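Local structure of hypothetical sugar ABC-transporter sugar binding protein (Arthrobacter globiformis, 7BVT) at residues V30-Y35 with D42-M47; D113-V118 with V133-S138; N119-S124 with T292-E297; E167-G172 with V235-S240; E229-W234 with Q386-A391. The protein binds cyclic alpha-maltosyl-(1→6)-maltose outside the cell and probably hands this sugar to an ABC transporter for uptake. All coordinates share one frame; numbering follows the deposited sequence.

Contact 1 (V30-Y35 with D42-M47); sequences VTVWHY and DAFDAM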
# COMPACT_ATOMS: atom_id res chain seq x y z
N VAL A 30 16.48 7.65 -22.52
CA VAL A 30 16.03 7.71 -21.11
C VAL A 30 15.95 6.26 -20.62
O VAL A 30 15.25 5.43 -21.21
CB VAL A 30 14.68 8.46 -21.03
CG1 VAL A 30 14.02 8.33 -19.65
CG2 VAL A 30 14.81 9.92 -21.39
N THR A 31 16.66 6.01 -19.56
CA THR A 31 16.65 4.68 -18.94
C THR A 31 15.63 4.62 -17.79
O THR A 31 15.55 5.58 -17.03
CB THR A 31 18.03 4.28 -18.48
OG1 THR A 31 18.52 5.24 -17.54
CG2 THR A 31 18.95 4.15 -19.69
N VAL A 32 14.95 3.50 -17.68
CA VAL A 32 13.95 3.23 -16.61
C VAL A 32 14.34 1.93 -15.96
O VAL A 32 14.43 0.95 -16.70
CB VAL A 32 12.52 3.15 -17.13
CG1 VAL A 32 11.57 2.80 -16.00
CG2 VAL A 32 12.09 4.43 -17.80
N TRP A 33 14.54 1.92 -14.66
CA TRP A 33 14.67 0.67 -13.90
C TRP A 33 13.40 0.45 -13.08
O TRP A 33 12.91 1.41 -12.45
CB TRP A 33 15.86 0.68 -12.99
CG TRP A 33 17.20 0.84 -13.64
CD1 TRP A 33 17.47 0.79 -14.96
CD2 TRP A 33 18.46 0.98 -12.98
NE1 TRP A 33 18.82 0.93 -15.17
CE2 TRP A 33 19.44 1.04 -13.99
CE3 TRP A 33 18.84 1.06 -11.65
CZ2 TRP A 33 20.79 1.24 -13.70
CZ3 TRP A 33 20.18 1.20 -11.37
CH2 TRP A 33 21.13 1.30 -12.38
N HIS A 34 12.91 -0.78 -13.07
CA HIS A 34 11.68 -1.14 -12.34
C HIS A 34 11.88 -2.56 -11.84
O HIS A 34 12.88 -3.15 -12.28
CB HIS A 34 10.46 -1.04 -13.21
CG HIS A 34 10.53 -2.02 -14.32
ND1 HIS A 34 10.08 -3.31 -14.16
CD2 HIS A 34 10.96 -1.88 -15.60
CE1 HIS A 34 10.20 -3.94 -15.33
NE2 HIS A 34 10.77 -3.11 -16.23
N TYR A 35 10.98 -3.06 -11.02
CA TYR A 35 11.11 -4.44 -10.46
C TYR A 35 9.95 -5.31 -10.92
O TYR A 35 9.81 -6.42 -10.36
CB TYR A 35 11.33 -4.43 -8.93
CG TYR A 35 10.30 -3.70 -8.09
CD1 TYR A 35 8.96 -4.01 -8.16
CD2 TYR A 35 10.69 -2.72 -7.20
CE1 TYR A 35 8.00 -3.34 -7.39
CE2 TYR A 35 9.75 -2.07 -6.40
CZ TYR A 35 8.42 -2.38 -6.50
OH TYR A 35 7.53 -1.72 -5.68
N ASP A 42 5.23 -7.38 -18.69
CA ASP A 42 4.73 -7.42 -20.10
C ASP A 42 3.88 -6.18 -20.39
O ASP A 42 4.01 -5.58 -21.49
CB ASP A 42 3.86 -8.65 -20.38
CG ASP A 42 4.61 -9.96 -20.31
OD1 ASP A 42 5.86 -9.94 -20.35
OD2 ASP A 42 3.92 -10.99 -20.16
N ALA A 43 3.00 -5.81 -19.48
CA ALA A 43 2.13 -4.62 -19.67
C ALA A 43 3.02 -3.37 -19.81
O ALA A 43 2.69 -2.49 -20.63
CB ALA A 43 1.18 -4.47 -18.50
N PHE A 44 4.00 -3.25 -18.94
CA PHE A 44 4.85 -2.05 -18.93
C PHE A 44 5.67 -1.98 -20.21
O PHE A 44 5.75 -0.93 -20.81
CB PHE A 44 5.78 -2.02 -17.72
CG PHE A 44 6.52 -0.72 -17.60
CD1 PHE A 44 5.78 0.47 -17.46
CD2 PHE A 44 7.88 -0.64 -17.76
CE1 PHE A 44 6.43 1.67 -17.34
CE2 PHE A 44 8.54 0.56 -17.63
CZ PHE A 44 7.81 1.73 -17.42
N ASP A 45 6.27 -3.10 -20.61
CA ASP A 45 7.03 -3.14 -21.88
C ASP A 45 6.12 -2.77 -23.04
O ASP A 45 6.63 -2.06 -23.91
CB ASP A 45 7.62 -4.53 -22.11
CG ASP A 45 8.74 -4.90 -21.16
OD1 ASP A 45 9.39 -4.02 -20.57
OD2 ASP A 45 8.99 -6.11 -21.05
N ALA A 46 4.86 -3.18 -23.08
CA ALA A 46 3.94 -2.85 -24.20
C ALA A 46 3.69 -1.33 -24.21
O ALA A 46 3.67 -0.72 -25.28
CB ALA A 46 2.63 -3.59 -24.07
N MET A 47 3.56 -0.74 -23.02
CA MET A 47 3.33 0.73 -22.92
C MET A 47 4.58 1.49 -23.35
O MET A 47 4.43 2.56 -23.97
CB MET A 47 2.94 1.06 -21.48
CG MET A 47 1.81 0.14 -21.15
SD MET A 47 0.68 0.87 -20.10
CE MET A 47 0.13 2.06 -21.31
O HOH W 1 11.37 -4.01 -18.80
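Phe44 points one edge of its ring at the face of His34 in a T-shaped pair, with the ring centroids 5.3 Å apart and the planes at 68°. The CD2 and CE2 corner of the phenyl ring does the touching, and CD2 of Phe44 stands 4.0 Å from CD2 of His34. The same corner of the ring reaches Val32, two residues earlier in the strand, with Phe44 CE2 4.1 Å from Val32 CG1. This spacing of two puts Val32 and His34 on the strand face looking at the helix, while Trp33 between them points away. With CG of Phe44 anti to the backbone N (chi1 -172°), the ring is carried away from the helix toward Val32 and His34. The contact belongs to the beta-alpha-beta unit of strand 28-34, helix 38-53 and strand 58-64, in which the helix packs against the two parallel strands it connects; Ala62 of the second strand also touches Phe44, and Trp36 and Phe319 add further aromatic neighbours. A flat, apolar ring suits this buried layer, since it can meet an imidazole and a valine methyl at once, and an alanine here would probably leave the His34 ring without its aromatic partner and open a gap beside Val32. ND1 of His34 is hydrogen-bonded to the backbone N of Trp36, and in the ring plane on the other nitrogen a water lies 2.8 Å from NE2 of His34. That water donates to OD1 of Asp45 over 2.7 Å, so the carboxylate one residue on from Phe44 ties the helix to the histidine through solvent.

Contact 2 (D113-V118 with V133-S138); sequences DTLTDV and VSVPVS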
# COMPACT_ATOMS: atom_id res chain seq x y z
N ASP A 113 -2.44 19.78 -14.12
CA ASP A 113 -3.76 19.12 -13.99
C ASP A 113 -3.58 17.60 -13.76
O ASP A 113 -4.38 17.00 -13.06
CB ASP A 113 -4.69 19.39 -15.16
CG ASP A 113 -5.15 20.85 -15.23
OD1 ASP A 113 -4.83 21.62 -14.31
OD2 ASP A 113 -5.80 21.21 -16.24
N THR A 114 -2.52 17.01 -14.29
CA THR A 114 -2.24 15.58 -14.02
C THR A 114 -1.90 15.43 -12.53
O THR A 114 -2.48 14.61 -11.86
CB THR A 114 -1.09 15.07 -14.89
OG1 THR A 114 -1.63 15.02 -16.24
CG2 THR A 114 -0.61 13.72 -14.43
N LEU A 115 -0.96 16.26 -12.05
CA LEU A 115 -0.52 16.12 -10.64
C LEU A 115 -1.70 16.42 -9.68
O LEU A 115 -1.85 15.71 -8.68
CB LEU A 115 0.70 17.00 -10.40
CG LEU A 115 1.98 16.55 -11.10
CD1 LEU A 115 3.12 17.51 -10.84
CD2 LEU A 115 2.34 15.15 -10.64
N THR A 116 -2.57 17.35 -10.00
CA THR A 116 -3.77 17.66 -9.16
C THR A 116 -4.70 16.45 -9.09
O THR A 116 -5.25 16.17 -8.03
CB THR A 116 -4.58 18.85 -9.71
OG1 THR A 116 -3.66 19.94 -9.64
CG2 THR A 116 -5.81 19.07 -8.86
N ASP A 117 -4.83 15.70 -10.18
CA ASP A 117 -5.77 14.57 -10.29
C ASP A 117 -5.20 13.37 -9.53
O ASP A 117 -5.99 12.61 -8.95
CB ASP A 117 -5.98 14.23 -11.76
CG ASP A 117 -7.09 13.23 -12.07
OD1 ASP A 117 -7.93 12.93 -11.20
OD2 ASP A 117 -7.08 12.73 -13.21
N VAL A 118 -3.87 13.20 -9.60
CA VAL A 118 -3.25 12.09 -8.85
C VAL A 118 -3.73 12.15 -7.40
O VAL A 118 -3.82 13.23 -6.82
CB VAL A 118 -1.71 12.14 -8.94
CG1 VAL A 118 -1.07 11.09 -8.05
CG2 VAL A 118 -1.25 11.95 -10.36
N VAL A 133 9.15 14.85 -5.72
CA VAL A 133 10.31 14.01 -6.13
C VAL A 133 9.84 12.62 -6.61
O VAL A 133 10.61 11.93 -7.26
CB VAL A 133 11.35 13.85 -5.03
CG1 VAL A 133 12.01 15.20 -4.74
CG2 VAL A 133 10.81 13.15 -3.78
N SER A 134 8.61 12.21 -6.29
CA SER A 134 8.00 10.98 -6.81
C SER A 134 6.54 11.25 -7.23
O SER A 134 5.86 12.17 -6.73
CB SER A 134 8.09 9.82 -5.83
OG SER A 134 7.31 10.05 -4.67
N VAL A 135 6.07 10.40 -8.12
CA VAL A 135 4.64 10.35 -8.47
C VAL A 135 4.28 8.88 -8.49
O VAL A 135 5.02 8.06 -9.03
CB VAL A 135 4.34 11.11 -9.78
CG1 VAL A 135 5.07 10.50 -10.96
CG2 VAL A 135 2.87 11.23 -10.06
N PRO A 136 3.12 8.49 -8.00
CA PRO A 136 2.71 7.09 -8.14
C PRO A 136 2.39 6.76 -9.60
O PRO A 136 1.82 7.53 -10.31
CB PRO A 136 1.45 7.03 -7.29
CG PRO A 136 0.87 8.41 -7.36
CD PRO A 136 2.10 9.28 -7.31
N VAL A 137 2.77 5.55 -10.00
CA VAL A 137 2.42 4.98 -11.32
C VAL A 137 1.64 3.69 -11.17
O VAL A 137 1.15 3.19 -12.18
CB VAL A 137 3.68 4.77 -12.18
CG1 VAL A 137 4.22 6.14 -12.56
CG2 VAL A 137 4.74 3.92 -11.51
N SER A 138 1.46 3.21 -9.94
CA SER A 138 0.46 2.15 -9.65
C SER A 138 0.00 2.34 -8.20
O SER A 138 0.69 3.08 -7.46
CB SER A 138 1.02 0.80 -9.81
OG SER A 138 1.95 0.51 -8.80
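Thr114 O is reached by two amides, and the stronger bond comes from Val118, the residue that bears on Val135 and Pro136 across the contact: Val118 N lies 3.0 Å from Thr114 O, while Asp117 N adds a weak bond at 3.1 Å. Val118 is the first residue to leave helical geometry, so this bond closes the last turn while its side chain is aimed at the strand. Its two methyls divide the work. CG1, anti to the backbone N (chi1 174°), comes end-on to the proline, and the 3.4 Å between Val118 CG1 and Pro136 CG is tighter than usual van der Waals contact. CG2 of Val118 instead lies 4.2 Å from CG2 of Val135, the two side chains crossing at about a right angle. That methyl of Val135 also receives Leu115, whose CD2 arrives at 4.0 Å from Val135 CG2. Compact branched side chains and a rigid proline suit a buried seam that is tight at the proline. Helix 112-117 thus rests on strand 131-136, itself paired with strand 292-301, where Gln298 touches Pro136, and helix 120-125 fills in beside it, Thr123 against Val118 and Leu122 against Pro136.

Contact 3 (N119-S124 with T292-E297); sequences NDALTS and TNLGGE. With GLC (alpha-D-glucopyranose), chain B.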
# COMPACT_ATOMS: atom_id res chain seq x y z
N ASN A 119 -3.96 10.99 -6.82
CA ASN A 119 -4.33 10.83 -5.40
C ASN A 119 -3.49 11.74 -4.49
O ASN A 119 -2.25 11.68 -4.49
CB ASN A 119 -4.16 9.35 -5.03
CG ASN A 119 -4.46 9.13 -3.57
OD1 ASN A 119 -3.54 9.36 -2.75
ND2 ASN A 119 -5.67 8.67 -3.31
N ASP A 120 -4.14 12.54 -3.64
CA ASP A 120 -3.43 13.57 -2.86
C ASP A 120 -2.50 12.93 -1.82
O ASP A 120 -1.46 13.53 -1.50
CB ASP A 120 -4.47 14.46 -2.16
CG ASP A 120 -5.30 15.36 -3.07
OD1 ASP A 120 -5.03 15.47 -4.25
OD2 ASP A 120 -6.23 15.99 -2.50
N ALA A 121 -2.89 11.84 -1.20
CA ALA A 121 -2.06 11.20 -0.18
C ALA A 121 -0.73 10.83 -0.86
O ALA A 121 0.32 10.97 -0.22
CB ALA A 121 -2.73 10.02 0.44
N LEU A 122 -0.79 10.37 -2.10
CA LEU A 122 0.44 9.95 -2.83
C LEU A 122 1.28 11.12 -3.33
O LEU A 122 2.54 11.02 -3.30
CB LEU A 122 0.10 8.98 -3.96
CG LEU A 122 -0.50 7.67 -3.45
CD1 LEU A 122 -1.10 6.87 -4.56
CD2 LEU A 122 0.55 6.86 -2.69
N THR A 123 0.70 12.24 -3.78
CA THR A 123 1.52 13.41 -4.15
C THR A 123 2.09 14.01 -2.88
O THR A 123 3.23 14.47 -2.88
CB THR A 123 0.80 14.44 -5.01
OG1 THR A 123 -0.42 14.81 -4.35
CG2 THR A 123 0.59 13.90 -6.41
N SER A 124 1.34 14.02 -1.78
CA SER A 124 1.87 14.57 -0.51
C SER A 124 3.07 13.75 -0.04
O SER A 124 4.08 14.35 0.35
CB SER A 124 0.82 14.58 0.55
OG SER A 124 -0.12 15.57 0.16
N THR A 292 -7.83 3.20 4.92
CA THR A 292 -6.94 2.11 4.54
C THR A 292 -5.54 2.65 4.26
O THR A 292 -5.32 3.85 4.46
CB THR A 292 -7.56 1.28 3.41
OG1 THR A 292 -6.73 0.13 3.30
CG2 THR A 292 -7.62 2.04 2.11
N ASN A 293 -4.64 1.74 3.89
CA ASN A 293 -3.19 2.02 3.72
C ASN A 293 -2.83 1.80 2.24
O ASN A 293 -3.33 0.83 1.67
CB ASN A 293 -2.38 1.08 4.61
CG ASN A 293 -1.14 1.73 5.16
OD1 ASN A 293 -0.65 2.72 4.63
ND2 ASN A 293 -0.66 1.13 6.21
N LEU A 294 -2.06 2.70 1.65
CA LEU A 294 -1.67 2.67 0.22
C LEU A 294 -0.34 1.96 0.01
O LEU A 294 0.63 2.24 0.70
CB LEU A 294 -1.58 4.07 -0.33
CG LEU A 294 -2.92 4.78 -0.49
CD1 LEU A 294 -2.76 6.28 -0.56
CD2 LEU A 294 -3.64 4.25 -1.73
N GLY A 295 -0.31 1.08 -0.98
CA GLY A 295 0.93 0.52 -1.53
C GLY A 295 1.08 0.89 -2.98
O GLY A 295 0.25 1.64 -3.51
N GLY A 296 2.11 0.34 -3.58
CA GLY A 296 2.29 0.45 -5.03
C GLY A 296 3.54 1.20 -5.42
O GLY A 296 4.34 1.58 -4.53
N GLU A 297 3.71 1.39 -6.73
CA GLU A 297 5.00 1.87 -7.28
C GLU A 297 4.97 3.37 -7.55
O GLU A 297 3.95 3.87 -8.03
CB GLU A 297 5.29 1.15 -8.57
CG GLU A 297 5.84 -0.24 -8.31
CD GLU A 297 4.85 -1.28 -7.81
OE1 GLU A 297 3.84 -1.51 -8.47
OE2 GLU A 297 5.10 -1.84 -6.73
C1 GLC B . 2.56 -4.21 -0.86
C2 GLC B . 2.66 -2.73 -1.09
C3 GLC B . 3.82 -2.15 -0.33
C4 GLC B . 3.67 -2.55 1.15
C5 GLC B . 3.67 -4.07 1.27
C6 GLC B . 3.48 -4.50 2.74
O2 GLC B . 2.66 -2.51 -2.49
O3 GLC B . 3.85 -0.73 -0.52
O4 GLC B . 4.74 -2.07 1.94
O5 GLC B . 2.57 -4.56 0.55
O6 GLC B . 3.97 -5.83 2.87
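Leu294 pushes a single methyl, CD1, into the first turn of helix 120-125, and this is the dense part of the contact. CD1 of Leu294 lies 3.9 Å from CB of Ala121 and equally far from CG of Leu122, with OD1 of Asn119 also at its side. The small alanine lets the strand come close, and the leucines cross obliquely to fill the remainder. Asn119 is the N-cap: with CG anti to the backbone N (chi1 177°), its OD1 turns back to accept from Leu122 N at 3.0 Å, in the carbonyl plane. An alanine here would probably leave Leu122 N with merely a weak bond to Asn119 O, and the first turn less firmly held. Strand 292-301 runs along the ligand pocket of this solute-binding protein, and the backbone of its next residues, Gly295 and Gly296, lies against the sugar. Gly296 N makes a weak bond of 3.1 Å to O2 of the glucose. Any side chain on Gly295 would run into glucose C2, and the backbone angles of Gly296 call for glycine. On the loose, exposed side of the helix, Asp120 O is gripped from opposite faces by Ser124 N at 2.9 Å and Ser124 OG at 3.0 Å.

Contact 4 (E167-G172 with V235-S240); sequences ELKAAG and VDLIDS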
# COMPACT_ATOMS: atom_id res chain seq x y z
N GLU A 167 -19.13 -5.64 14.63
CA GLU A 167 -19.68 -6.67 13.74
C GLU A 167 -18.63 -7.73 13.44
O GLU A 167 -18.93 -8.87 13.36
CB GLU A 167 -20.24 -6.05 12.47
CG GLU A 167 -21.53 -5.31 12.73
CD GLU A 167 -22.14 -4.60 11.55
OE1 GLU A 167 -21.66 -4.82 10.42
OE2 GLU A 167 -23.05 -3.81 11.76
N LEU A 168 -17.37 -7.33 13.21
CA LEU A 168 -16.32 -8.28 12.87
C LEU A 168 -16.07 -9.14 14.10
O LEU A 168 -15.90 -10.34 13.94
CB LEU A 168 -15.07 -7.54 12.38
CG LEU A 168 -13.84 -8.40 12.10
CD1 LEU A 168 -12.86 -7.66 11.16
CD2 LEU A 168 -13.11 -8.74 13.37
N LYS A 169 -15.98 -8.56 15.28
CA LYS A 169 -15.69 -9.38 16.47
C LYS A 169 -16.83 -10.40 16.66
O LYS A 169 -16.54 -11.52 16.97
CB LYS A 169 -15.52 -8.48 17.71
CG LYS A 169 -14.17 -7.78 17.74
CD LYS A 169 -13.99 -6.86 18.90
CE LYS A 169 -14.76 -5.56 18.71
NZ LYS A 169 -14.66 -4.68 19.89
N ALA A 170 -18.08 -9.97 16.50
CA ALA A 170 -19.28 -10.83 16.74
C ALA A 170 -19.38 -11.90 15.64
O ALA A 170 -19.50 -13.12 15.95
CB ALA A 170 -20.52 -9.98 16.81
N ALA A 171 -19.22 -11.52 14.38
CA ALA A 171 -19.25 -12.51 13.28
C ALA A 171 -18.08 -13.46 13.41
O ALA A 171 -18.24 -14.66 13.19
CB ALA A 171 -19.22 -11.83 11.91
N GLY A 172 -16.88 -12.98 13.75
CA GLY A 172 -15.75 -13.88 13.95
C GLY A 172 -16.01 -14.83 15.10
O GLY A 172 -15.52 -15.96 15.00
N VAL A 235 -6.06 -6.89 20.52
CA VAL A 235 -5.83 -7.78 21.70
C VAL A 235 -7.14 -8.50 22.05
O VAL A 235 -7.10 -9.71 22.39
CB VAL A 235 -5.26 -6.98 22.88
CG1 VAL A 235 -5.28 -7.79 24.16
CG2 VAL A 235 -3.86 -6.50 22.55
N ASP A 236 -8.26 -7.82 21.85
CA ASP A 236 -9.59 -8.44 22.13
C ASP A 236 -9.84 -9.58 21.16
O ASP A 236 -10.38 -10.61 21.59
CB ASP A 236 -10.75 -7.46 22.06
CG ASP A 236 -10.80 -6.48 23.21
OD1 ASP A 236 -10.06 -6.67 24.16
OD2 ASP A 236 -11.59 -5.53 23.11
N LEU A 237 -9.54 -9.40 19.88
CA LEU A 237 -9.67 -10.47 18.84
C LEU A 237 -8.81 -11.67 19.23
O LEU A 237 -9.27 -12.81 19.10
CB LEU A 237 -9.30 -9.94 17.45
CG LEU A 237 -10.33 -8.99 16.85
CD1 LEU A 237 -9.73 -8.19 15.70
CD2 LEU A 237 -11.53 -9.80 16.35
N ILE A 238 -7.57 -11.43 19.67
CA ILE A 238 -6.62 -12.53 19.99
C ILE A 238 -7.12 -13.24 21.27
O ILE A 238 -7.14 -14.50 21.23
CB ILE A 238 -5.22 -11.96 20.19
CG1 ILE A 238 -4.67 -11.42 18.87
CG2 ILE A 238 -4.31 -13.02 20.81
CD1 ILE A 238 -3.45 -10.51 19.04
N ASP A 239 -7.50 -12.47 22.28
CA ASP A 239 -7.86 -12.97 23.64
C ASP A 239 -9.10 -13.85 23.47
O ASP A 239 -9.20 -14.87 24.19
CB ASP A 239 -8.08 -11.86 24.67
CG ASP A 239 -6.79 -11.28 25.28
OD1 ASP A 239 -5.69 -11.86 25.03
OD2 ASP A 239 -6.89 -10.21 25.94
N SER A 240 -10.03 -13.48 22.58
CA SER A 240 -11.29 -14.27 22.35
C SER A 240 -10.97 -15.58 21.62
O SER A 240 -11.90 -16.41 21.53
CB SER A 240 -12.30 -13.46 21.60
OG SER A 240 -11.84 -13.10 20.30
O HOH W 2 -12.13 -4.12 20.70
O HOH W 3 -14.22 -6.29 22.72
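Apolar packing between helix 165-179 and helix 225-239 centres on Leu237, whose CD2 methyl serves two neighbours at once. CD2 of Leu168 approaches to 3.5 Å from Leu237 CD2, and the aliphatic CG of Lys169 lies 3.6 Å from the same Leu237 CD2. Both side chains cross that of Leu237 at about a right angle, so the leucine sits across the pair rather than alongside either. Leu168 has CG anti to its backbone N (chi1 175°), which swings its branched end toward the facing helix. Tyr184 touches both leucines and Tyr233 adjoins Leu168, extending the buried layer. Leucine suits these positions because its two terminal methyls can contact several neighbours from one backbone site.

The charged groups are linked through water. NZ of Lys169 and OD2 of Asp236 are 4.5 Å apart, too far for a salt bridge, and two waters span the interval. The shorter path has one water 2.7 Å from Lys169 NZ, and that water donates to Asp236 OD2 over 2.8 Å; the second water joins the same two atoms with a longer leg, 3.3 Å, to the lysine nitrogen. The bend at chi3 (-76°) turns the end of Lys169 off its otherwise extended course. NZ also makes a salt bridge to Asp166, three residues earlier, and Asp236 OD1 is held by Gln232.

Lysine therefore plays two parts, its methylenes packing against leucine while its ammonium binds Asp166 directly and Asp236 through two waters. The direct touch between these segments is thus apolar, and the attraction of the opposite charges across it is probably softened by the waters between them.

Contact 5 (E229-W234 with Q386-A391); sequences EALQYW and QEIEKA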
# COMPACT_ATOMS: atom_id res chain seq x y z
N GLU A 229 -7.42 2.28 21.44
CA GLU A 229 -8.68 1.70 20.88
C GLU A 229 -8.28 0.68 19.79
O GLU A 229 -8.80 -0.45 19.76
CB GLU A 229 -9.55 2.79 20.28
CG GLU A 229 -10.92 2.28 19.90
CD GLU A 229 -11.83 3.29 19.23
OE1 GLU A 229 -11.56 4.49 19.35
OE2 GLU A 229 -12.84 2.82 18.60
N ALA A 230 -7.36 1.05 18.91
CA ALA A 230 -6.96 0.16 17.80
C ALA A 230 -6.22 -1.05 18.37
O ALA A 230 -6.45 -2.18 17.92
CB ALA A 230 -6.13 0.91 16.77
N LEU A 231 -5.26 -0.85 19.28
CA LEU A 231 -4.51 -2.02 19.83
C LEU A 231 -5.43 -2.90 20.71
O LEU A 231 -5.28 -4.14 20.70
CB LEU A 231 -3.27 -1.54 20.59
CG LEU A 231 -2.37 -2.69 21.10
CD1 LEU A 231 -1.97 -3.64 20.00
CD2 LEU A 231 -1.14 -2.14 21.83
N GLN A 232 -6.38 -2.32 21.43
CA GLN A 232 -7.33 -3.10 22.27
C GLN A 232 -8.19 -3.96 21.36
O GLN A 232 -8.52 -5.11 21.73
CB GLN A 232 -8.21 -2.17 23.09
CG GLN A 232 -9.01 -2.92 24.15
CD GLN A 232 -8.10 -3.52 25.20
OE1 GLN A 232 -7.35 -2.78 25.90
NE2 GLN A 232 -8.11 -4.84 25.32
N TYR A 233 -8.48 -3.47 20.16
CA TYR A 233 -9.25 -4.27 19.16
C TYR A 233 -8.47 -5.54 18.80
O TYR A 233 -9.05 -6.65 18.80
CB TYR A 233 -9.54 -3.41 17.93
CG TYR A 233 -10.19 -3.99 16.71
CD1 TYR A 233 -11.35 -4.74 16.75
CD2 TYR A 233 -9.73 -3.60 15.47
CE1 TYR A 233 -11.99 -5.16 15.60
CE2 TYR A 233 -10.36 -3.98 14.29
CZ TYR A 233 -11.51 -4.75 14.37
OH TYR A 233 -12.17 -5.09 13.22
N TRP A 234 -7.21 -5.37 18.38
CA TRP A 234 -6.34 -6.52 18.11
C TRP A 234 -6.31 -7.44 19.34
O TRP A 234 -6.45 -8.65 19.17
CB TRP A 234 -4.92 -6.10 17.69
CG TRP A 234 -4.85 -5.56 16.28
CD1 TRP A 234 -5.67 -4.62 15.70
CD2 TRP A 234 -3.85 -5.85 15.31
NE1 TRP A 234 -5.28 -4.38 14.41
CE2 TRP A 234 -4.19 -5.14 14.13
CE3 TRP A 234 -2.76 -6.71 15.28
CZ2 TRP A 234 -3.41 -5.20 12.99
CZ3 TRP A 234 -1.99 -6.79 14.14
CH2 TRP A 234 -2.34 -6.07 12.99
N GLN A 386 7.96 -4.62 16.77
CA GLN A 386 8.52 -5.51 17.82
C GLN A 386 7.88 -5.19 19.17
O GLN A 386 7.69 -6.11 19.98
CB GLN A 386 10.04 -5.46 17.82
CG GLN A 386 10.58 -6.21 16.61
CD GLN A 386 12.08 -6.13 16.51
OE1 GLN A 386 12.70 -5.14 16.93
NE2 GLN A 386 12.64 -7.16 15.89
N GLU A 387 7.58 -3.94 19.45
CA GLU A 387 7.01 -3.58 20.75
C GLU A 387 5.54 -3.97 20.75
O GLU A 387 5.04 -4.47 21.76
CB GLU A 387 7.20 -2.12 21.10
CG GLU A 387 8.64 -1.75 21.33
CD GLU A 387 9.28 -2.34 22.58
OE1 GLU A 387 8.61 -3.09 23.31
OE2 GLU A 387 10.47 -1.99 22.86
N ILE A 388 4.85 -3.70 19.64
CA ILE A 388 3.39 -3.97 19.64
C ILE A 388 3.19 -5.48 19.75
O ILE A 388 2.22 -5.88 20.36
CB ILE A 388 2.74 -3.39 18.36
CG1 ILE A 388 2.82 -1.85 18.34
CG2 ILE A 388 1.31 -3.87 18.19
CD1 ILE A 388 2.02 -1.13 19.38
N GLU A 389 4.04 -6.27 19.12
CA GLU A 389 3.88 -7.74 19.09
C GLU A 389 3.88 -8.30 20.53
O GLU A 389 3.24 -9.31 20.78
CB GLU A 389 4.99 -8.36 18.26
CG GLU A 389 4.88 -9.86 18.25
CD GLU A 389 5.75 -10.58 17.25
OE1 GLU A 389 6.54 -9.89 16.58
OE2 GLU A 389 5.58 -11.82 17.07
N LYS A 390 4.56 -7.62 21.45
CA LYS A 390 4.60 -8.11 22.85
C LYS A 390 3.18 -8.11 23.42
O LYS A 390 2.84 -9.03 24.16
CB LYS A 390 5.58 -7.25 23.65
CG LYS A 390 7.00 -7.36 23.12
CD LYS A 390 8.00 -6.72 24.05
CE LYS A 390 9.33 -6.53 23.36
NZ LYS A 390 10.17 -5.54 24.07
N ALA A 391 2.35 -7.12 23.10
CA ALA A 391 0.93 -7.11 23.54
C ALA A 391 0.17 -8.21 22.81
O ALA A 391 -0.62 -8.90 23.46
CB ALA A 391 0.30 -5.79 23.31
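A helix-on-helix seam in the lobe of the solute-binding fold remote from the N terminus joins helix 225-239 to helix 377-392, and Leu231 meets Ile388 and Ala391 there. CD1 of Leu231 lies 3.8 Å from CG2 of Ile388, while its other methyl, Leu231 CD2, is 4.1 Å from CD1 of Ile388. The two side chains slide past each other in opposite directions, so the two end methyls of Leu231 lie against the side branch and the end of Ile388. Leu231 holds CG anti to the backbone N (chi1 -175°), carrying the fork outward between the helices, and its CD2 then also comes to 4.2 Å from CB of Ala391. Alanine suits this spot, one turn after Ile388, because a small group leaves room for the leucine, and Ala391 also touches Ala401 of helix 398-415. Phe201 of helix 195-207 also touches Leu231. Polar residues of the second helix take no part in the seam: Lys390 NZ bridges to Glu387 OE1 at 3.0 Å, meeting that oxygen from above the carboxylate plane, and Glu389 bonds Tyr245 and Ala190. With carbon alone at the meeting surface, the attachment rests on shape fit and burial, and the charges are settled within the helix or toward other parts of the lobe.

How the contacts relate
From the N terminus, contact 1 closes the first, very short loop, between a strand and the helix after it, and is complete before the others open. Contact 2 closes a loop of fourteen residues and crosses contact 3, whose first segment lies inside that loop; their strands are neighbours in one sheet. Contact 3 closes a far longer loop that encloses contact 4 entirely. Contact 5 opens between the two segments of contact 4 and closes near the C terminus, crossing both contacts 3 and 4, and shares helix 225-239 with contact 4. Glu297 of contact 3 reaches Tyr35 of contact 1 and Ser138 of contact 2, whereas contacts 4 and 5 tie helices beyond the chain's centre.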